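Local coordinates for PnpC (PDB 3N9T), which probably cleaves the aromatic ring of hydroxyquinol between neighbouring hydroxyl-bearing carbons, using a bound ferric iron and molecular oxygen, at residues V257-R262 and K279-E284. Residues are numbered along the deposited sequence; the frame is centred on the assembly and turned at random.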
loop_
_atom_site.group_PDB
_atom_site.type_symbol
_atom_site.label_atom_id
_atom_site.label_comp_id
_atom_site.label_asym_id
_atom_site.label_seq_id
_atom_site.Cartn_x
_atom_site.Cartn_y
_atom_site.Cartn_z
ATOM N N VAL A 257 6.652 0.928 -33.902
ATOM C CA VAL A 257 6.662 1.403 -35.277
ATOM C C VAL A 257 8.148 1.620 -35.642
ATOM O O VAL A 257 8.934 2.144 -34.840
ATOM C CB VAL A 257 5.816 2.713 -35.414
ATOM C CG1 VAL A 257 6.494 3.909 -34.645
ATOM C CG2 VAL A 257 5.610 3.007 -36.845
ATOM N N LYS A 258 8.517 1.229 -36.850
ATOM C CA LYS A 258 9.855 1.398 -37.362
ATOM C C LYS A 258 10.161 2.829 -37.883
ATOM O O LYS A 258 9.438 3.365 -38.711
ATOM C CB LYS A 258 9.997 0.369 -38.497
ATOM C CG LYS A 258 11.333 0.426 -39.265
ATOM C CD LYS A 258 12.457 -0.243 -38.534
ATOM C CE LYS A 258 13.565 -0.552 -39.574
ATOM N NZ LYS A 258 14.806 -1.034 -38.891
ATOM N N TYR A 259 11.207 3.455 -37.380
ATOM C CA TYR A 259 11.674 4.703 -37.952
ATOM C C TYR A 259 12.673 4.383 -39.116
ATOM O O TYR A 259 13.845 4.174 -38.858
ATOM C CB TYR A 259 12.292 5.591 -36.895
ATOM C CG TYR A 259 11.260 6.258 -35.987
ATOM C CD1 TYR A 259 10.594 5.533 -35.011
ATOM C CD2 TYR A 259 11.006 7.612 -36.093
ATOM C CE1 TYR A 259 9.632 6.144 -34.152
ATOM C CE2 TYR A 259 10.063 8.249 -35.269
ATOM C CZ TYR A 259 9.372 7.507 -34.303
ATOM O OH TYR A 259 8.497 8.184 -33.508
ATOM N N GLU A 260 12.169 4.305 -40.354
ATOM C CA GLU A 260 12.988 3.871 -41.529
ATOM C C GLU A 260 13.817 5.007 -42.028
ATOM O O GLU A 260 13.441 6.165 -41.886
ATOM C CB GLU A 260 12.103 3.418 -42.689
ATOM C CG GLU A 260 11.017 2.447 -42.323
ATOM C CD GLU A 260 10.250 1.957 -43.546
ATOM O OE1 GLU A 260 10.238 2.648 -44.594
ATOM O OE2 GLU A 260 9.700 0.849 -43.466
ATOM N N ASP A 261 14.952 4.701 -42.621
ATOM C CA ASP A 261 15.794 5.750 -43.211
ATOM C C ASP A 261 15.293 5.969 -44.619
ATOM O O ASP A 261 15.157 5.040 -45.362
ATOM C CB ASP A 261 17.277 5.339 -43.168
ATOM C CG ASP A 261 17.736 5.022 -41.743
ATOM O OD1 ASP A 261 18.099 5.976 -41.031
ATOM O OD2 ASP A 261 17.696 3.827 -41.333
ATOM N N ARG A 262 14.928 7.194 -44.963
ATOM C CA ARG A 262 14.371 7.439 -46.286
ATOM C C ARG A 262 15.240 8.403 -47.076
ATOM O O ARG A 262 15.883 9.251 -46.470
ATOM C CB ARG A 262 12.985 8.088 -46.172
ATOM C CG ARG A 262 11.947 7.191 -45.549
ATOM C CD ARG A 262 11.676 5.987 -46.433
ATOM N NE ARG A 262 10.502 5.366 -45.846
ATOM C CZ ARG A 262 9.265 5.757 -46.145
ATOM N NH1 ARG A 262 9.083 6.717 -47.050
ATOM N NH2 ARG A 262 8.223 5.186 -45.536
ATOM N N LYS A 279 14.394 10.385 -41.212
ATOM C CA LYS A 279 13.751 9.207 -40.602
ATOM C C LYS A 279 12.209 9.282 -40.683
ATOM O O LYS A 279 11.670 10.342 -40.511
ATOM C CB LYS A 279 14.216 9.054 -39.145
ATOM C CG LYS A 279 15.765 9.015 -38.974
ATOM C CD LYS A 279 16.185 7.512 -38.917
ATOM C CE LYS A 279 17.706 7.363 -38.575
ATOM N NZ LYS A 279 17.978 5.890 -38.345
ATOM N N SER A 280 11.531 8.155 -40.937
ATOM C CA SER A 280 10.087 8.190 -41.163
ATOM C C SER A 280 9.419 7.039 -40.488
ATOM O O SER A 280 9.864 5.890 -40.664
ATOM C CB SER A 280 9.742 7.956 -42.642
ATOM O OG SER A 280 8.483 8.567 -42.838
ATOM N N ALA A 281 8.331 7.320 -39.793
ATOM C CA ALA A 281 7.538 6.281 -39.124
ATOM C C ALA A 281 6.055 6.431 -39.571
ATOM O O ALA A 281 5.479 7.537 -39.473
ATOM C CB ALA A 281 7.677 6.429 -37.637
ATOM N N TYR A 282 5.478 5.329 -40.032
ATOM C CA TYR A 282 4.167 5.337 -40.653
ATOM C C TYR A 282 3.238 4.541 -39.776
ATOM O O TYR A 282 3.546 3.366 -39.473
ATOM C CB TYR A 282 4.184 4.647 -42.066
ATOM C CG TYR A 282 2.786 4.634 -42.703
ATOM C CD1 TYR A 282 2.267 5.767 -43.284
ATOM C CD2 TYR A 282 2.008 3.469 -42.690
ATOM C CE1 TYR A 282 0.994 5.774 -43.825
ATOM C CE2 TYR A 282 0.782 3.443 -43.246
ATOM C CZ TYR A 282 0.264 4.598 -43.794
ATOM O OH TYR A 282 -0.989 4.616 -44.313
ATOM N N TYR A 283 2.092 5.102 -39.408
ATOM C CA TYR A 283 1.205 4.338 -38.550
ATOM C C TYR A 283 -0.281 4.531 -38.849
ATOM O O TYR A 283 -0.716 5.667 -39.014
ATOM C CB TYR A 283 1.509 4.602 -37.064
ATOM C CG TYR A 283 0.887 3.507 -36.110
ATOM C CD1 TYR A 283 1.575 2.328 -35.847
ATOM C CD2 TYR A 283 -0.380 3.684 -35.522
ATOM C CE1 TYR A 283 1.056 1.341 -35.016
ATOM C CE2 TYR A 283 -0.910 2.717 -34.671
ATOM C CZ TYR A 283 -0.188 1.538 -34.436
ATOM O OH TYR A 283 -0.665 0.578 -33.588
ATOM N N GLU A 284 -1.048 3.439 -38.917
ATOM C CA GLU A 284 -2.512 3.628 -39.067
ATOM C C GLU A 284 -3.284 3.346 -37.753
ATOM O O GLU A 284 -3.324 2.192 -37.253
ATOM C CB GLU A 284 -3.076 2.822 -40.226
ATOM C CG GLU A 284 -2.372 3.181 -41.520
ATOM C CD GLU A 284 -2.919 2.399 -42.711
ATOM O OE1 GLU A 284 -3.502 1.318 -42.497
ATOM O OE2 GLU A 284 -2.755 2.882 -43.845
HETATM O O HOH W 1 7.441 2.981 -40.381
HETATM O O HOH W 2 8.042 4.527 -42.900
#
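With CG anti to its carbonyl carbon (chi1 -75°), Tyr259 lays its ring flat over Ala281, while the bend at chi2 of Arg262 (-65°) folds the guanidinium back across Ser280. Both side chains illustrate how an antiparallel strand pair can be short in backbone bonds yet well joined by what lies on its two faces. Within the two segments Glu260 and Ser280 form the hydrogen-bonded pair: Glu260 N reaches Ser280 O at 2.8 Å, from above the carbonyl plane, and Ser280 N returns to Glu260 O at 2.9 Å, within it. Asp261 and Lys279 make the adjoining non-hydrogen-bonded pair. Toward Lys258 and Tyr282, a water replaces the direct backbone bond, donating to Lys258 O and accepting from Tyr282 N.

Ala281 CB sits 3.7 Å from the centroid of the Tyr259 ring and almost on its normal, a CH-pi contact; Val257 extends the apolar patch, its CG2 lying 4.2 Å from Tyr283 CD1 at the ring edge. Val132 and Pro191 also touch Tyr259, which lies near the iron site without ligating the metal, its side chain about 12 Å from the iron. On the same face as Ala281, Asp261 and Lys279 run side by side; a salt bridge with a weak hydrogen bond links Lys279 NZ to Asp261 OD1, whose position is less sure. On the face of Glu260 and Ser280, Ser280 CB lies over the centre of the guanidinium, and Arg262 NE holds Glu260 OE1 at 3.0 Å through the anti lone pair. Arg262 NH1 pairs with Asp266, and NH2 bonds to Tyr133 OH on strand 129-138.

The bonded pair is thus flanked by an apolar ring contact and, over Ser280, by a guanidinium that probably keeps Glu260 and Asp266 ionised.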